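PDB 4P4G: shikimate 5-dehydrogenase AroE (5-dehydroshikimate reductase) from Mycobacterium tuberculosis, which catalyses the reversible NADPH-dependent reduction of 3-dehydroshikimate to shikimate, the fourth step of chorismate biosynthesis. Local coordinates for the (3R,4S,5R)-3,4,5-trihydroxycyclohex-1-ene-1-carboxylic acid site. Residues are numbered along the deposited sequence; one frame, centred on the assembly and turned at random.

The (3R,4S,5R)-3,4,5-trihydroxycyclohex-1-ene-1-carboxylic acid site. Residues 10, 18, 20, 63-65, 69, 90, 105, 215, 240, 243, 247. With SKM ((3R,4S,5R)-3,4,5-trihydroxycyclohex-1-ene-1-carboxylic acid), chain B.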
loop_
_atom_site.group_PDB
_atom_site.type_symbol
_atom_site.label_atom_id
_atom_site.label_comp_id
_atom_site.label_asym_id
_atom_site.label_seq_id
_atom_site.Cartn_x
_atom_site.Cartn_y
_atom_site.Cartn_z
ATOM N N VAL A 10 -4.272 -13.718 1.061
ATOM C CA VAL A 10 -3.416 -12.633 1.512
ATOM C C VAL A 10 -2.495 -13.131 2.626
ATOM O O VAL A 10 -2.931 -13.843 3.532
ATOM C CB VAL A 10 -4.263 -11.426 1.962
ATOM C CG1 VAL A 10 -5.223 -11.806 3.087
ATOM C CG2 VAL A 10 -3.356 -10.262 2.370
ATOM N N SER A 18 -7.491 -8.331 7.923
ATOM C CA SER A 18 -7.486 -7.972 6.502
ATOM C C SER A 18 -8.873 -8.013 5.889
ATOM O O SER A 18 -9.596 -8.984 6.076
ATOM C CB SER A 18 -6.554 -8.880 5.706
ATOM O OG SER A 18 -6.678 -8.606 4.317
ATOM N N SER A 20 -9.111 -7.719 2.551
ATOM C CA SER A 20 -8.893 -8.197 1.188
ATOM C C SER A 20 -9.836 -9.309 0.740
ATOM O O SER A 20 -10.305 -9.267 -0.410
ATOM C CB SER A 20 -7.444 -8.642 0.973
ATOM O OG SER A 20 -6.630 -7.532 0.693
ATOM N N SER A 63 -1.928 -11.961 -2.381
ATOM C CA SER A 63 -1.637 -10.594 -2.013
ATOM C C SER A 63 -0.669 -10.674 -0.843
ATOM O O SER A 63 -0.702 -11.634 -0.073
ATOM C CB SER A 63 -2.916 -9.881 -1.588
ATOM O OG SER A 63 -3.937 -10.032 -2.566
ATOM N N VAL A 64 0.210 -9.685 -0.722
ATOM C CA VAL A 64 1.197 -9.699 0.351
ATOM C C VAL A 64 1.132 -8.385 1.082
ATOM O O VAL A 64 1.199 -7.316 0.472
ATOM C CB VAL A 64 2.619 -9.936 -0.179
ATOM C CG1 VAL A 64 3.617 -9.905 0.973
ATOM C CG2 VAL A 64 2.687 -11.279 -0.911
ATOM N N THR A 65 0.948 -8.454 2.394
ATOM C CA THR A 65 0.971 -7.245 3.199
ATOM C C THR A 65 2.166 -7.268 4.149
ATOM O O THR A 65 3.049 -8.132 4.043
ATOM C CB THR A 65 -0.387 -7.032 3.945
ATOM O OG1 THR A 65 -0.444 -5.708 4.499
ATOM C CG2 THR A 65 -0.561 -8.058 5.056
ATOM N N LYS A 69 6.552 -7.586 2.052
ATOM C CA LYS A 69 6.660 -7.021 0.695
ATOM C C LYS A 69 8.058 -7.045 0.074
ATOM O O LYS A 69 8.185 -7.172 -1.140
ATOM C CB LYS A 69 6.038 -5.623 0.620
ATOM C CG LYS A 69 4.548 -5.655 0.983
ATOM C CD LYS A 69 3.948 -4.251 0.925
ATOM C CE LYS A 69 2.456 -4.321 1.200
ATOM N NZ LYS A 69 1.816 -2.966 1.124
ATOM N N ASN A 90 3.541 -6.251 -3.477
ATOM C CA ASN A 90 2.406 -6.641 -2.658
ATOM C C ASN A 90 1.566 -7.705 -3.356
ATOM O O ASN A 90 0.449 -8.017 -2.927
ATOM C CB ASN A 90 1.533 -5.421 -2.364
ATOM C CG ASN A 90 0.750 -4.982 -3.577
ATOM O OD1 ASN A 90 1.220 -5.118 -4.708
ATOM N ND2 ASN A 90 -0.448 -4.450 -3.354
ATOM N N ASP A 105 0.254 -1.264 -5.027
ATOM C CA ASP A 105 0.082 -0.192 -4.032
ATOM C C ASP A 105 0.278 1.187 -4.670
ATOM O O ASP A 105 -0.200 2.196 -4.142
ATOM C CB ASP A 105 1.073 -0.330 -2.866
ATOM C CG ASP A 105 0.731 -1.461 -1.915
ATOM O OD1 ASP A 105 -0.466 -1.672 -1.626
ATOM O OD2 ASP A 105 1.680 -2.141 -1.451
ATOM N N TYR A 215 -6.273 0.929 8.174
ATOM C CA TYR A 215 -7.732 0.937 8.155
ATOM C C TYR A 215 -8.393 0.240 9.349
ATOM O O TYR A 215 -9.605 0.304 9.503
ATOM C CB TYR A 215 -8.285 0.415 6.819
ATOM C CG TYR A 215 -7.948 -1.023 6.446
ATOM C CD1 TYR A 215 -8.654 -2.090 6.985
ATOM C CD2 TYR A 215 -6.960 -1.297 5.512
ATOM C CE1 TYR A 215 -8.361 -3.401 6.630
ATOM C CE2 TYR A 215 -6.657 -2.604 5.142
ATOM C CZ TYR A 215 -7.363 -3.643 5.701
ATOM O OH TYR A 215 -7.072 -4.938 5.335
ATOM N N LEU A 240 -6.930 0.327 -0.092
ATOM C CA LEU A 240 -7.178 -1.108 -0.268
ATOM C C LEU A 240 -7.997 -1.411 -1.524
ATOM O O LEU A 240 -7.659 -2.304 -2.288
ATOM C CB LEU A 240 -7.893 -1.678 0.965
ATOM C CG LEU A 240 -8.185 -3.179 0.875
ATOM C CD1 LEU A 240 -6.881 -3.963 1.044
ATOM C CD2 LEU A 240 -9.220 -3.572 1.929
ATOM N N GLN A 243 -5.877 -0.558 -4.843
ATOM C CA GLN A 243 -4.808 -1.526 -5.128
ATOM C C GLN A 243 -5.385 -2.898 -5.468
ATOM O O GLN A 243 -4.720 -3.720 -6.100
ATOM C CB GLN A 243 -3.799 -1.622 -3.966
ATOM C CG GLN A 243 -4.345 -2.208 -2.676
ATOM C CD GLN A 243 -4.376 -3.722 -2.674
ATOM O OE1 GLN A 243 -3.417 -4.380 -3.083
ATOM N NE2 GLN A 243 -5.486 -4.285 -2.225
ATOM N N GLN A 247 -4.928 -6.294 -8.672
ATOM C CA GLN A 247 -4.675 -7.636 -8.170
ATOM C C GLN A 247 -5.696 -8.616 -8.734
ATOM O O GLN A 247 -5.345 -9.714 -9.187
ATOM C CB GLN A 247 -4.696 -7.651 -6.645
ATOM C CG GLN A 247 -3.439 -7.109 -6.015
ATOM C CD GLN A 247 -3.392 -7.408 -4.539
ATOM O OE1 GLN A 247 -4.423 -7.724 -3.923
ATOM N NE2 GLN A 247 -2.205 -7.335 -3.961
HETATM O O12 SKM B . -0.979 -3.992 -0.528
HETATM C C8 SKM B . -2.128 -4.395 0.211
HETATM C C6 SKM B . -2.042 -3.778 1.579
HETATM O O7 SKM B . -0.757 -3.968 2.139
HETATM C C5 SKM B . -3.016 -4.410 2.436
HETATM C C4 SKM B . -3.675 -5.544 2.206
HETATM C C1 SKM B . -4.653 -6.058 3.248
HETATM O O2 SKM B . -5.325 -7.070 3.005
HETATM O O3 SKM B . -4.795 -5.475 4.339
HETATM C C10 SKM B . -3.497 -6.375 0.900
HETATM C C9 SKM B . -2.179 -5.897 0.221
HETATM O O11 SKM B . -2.242 -6.375 -1.078
HETATM O O HOH W 1 -2.773 -4.934 5.973
#
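Shikimate (SKM) is read from both ends in this pocket, with hydroxyl donors gathered around its carboxylate and a lysine–aspartate pair among its ring hydroxyls. Ser18 OG, held anti to its backbone N (chi1 174°), and Ser20 OG, 2.7 Å from SKM O2, both donate to that carboxylate oxygen; Ser18 OG also receives the backbone N-H of Ser20, at the start of helix 20-30. The other oxygen, SKM O3, takes the phenol OH of Tyr215 at 2.5 Å and meets a water shared with Thr65 OG1.

At the opposite end, Lys69 reaches in with an extended chain and places NZ 2.9 Å from SKM O7, the 3-hydroxyl, on the carbon that is oxidised to the ketone. Thr65 OG1 bonds to the same hydroxyl. Asp105 fixes the lysine through a 2.7 Å salt bridge from OD2 to Lys69 NZ, met from above the carboxylate plane, while its OD1 accepts the 4-hydroxyl O12 on the syn lone pair. Asn90 ND2 donates to SKM O12 almost straight (165° at H) and within its amide plane, 2.9 Å away. The 5-hydroxyl SKM O11 donates to Gln243 OE1 from above the carbonyl plane and accepts from Gln247 NE2 at 3.0 Å; Ser63 OG steadies that second amide by donating to Gln247 OE1.

Packing completes the fit: Leu240 CD1 lies over one ring face, 3.8 Å from SKM C4, with the Gln243 amide on the same side, and Thr65 CB backs the other face. Almost the whole ligand is buried. The site thus recognises each hydroxyl and the carboxylate, and Lys69 and Asp105, the family's catalytic pair, probably assist proton transfer at O7 as hydride passes between SKM C6 and the NADP(H) cofactor.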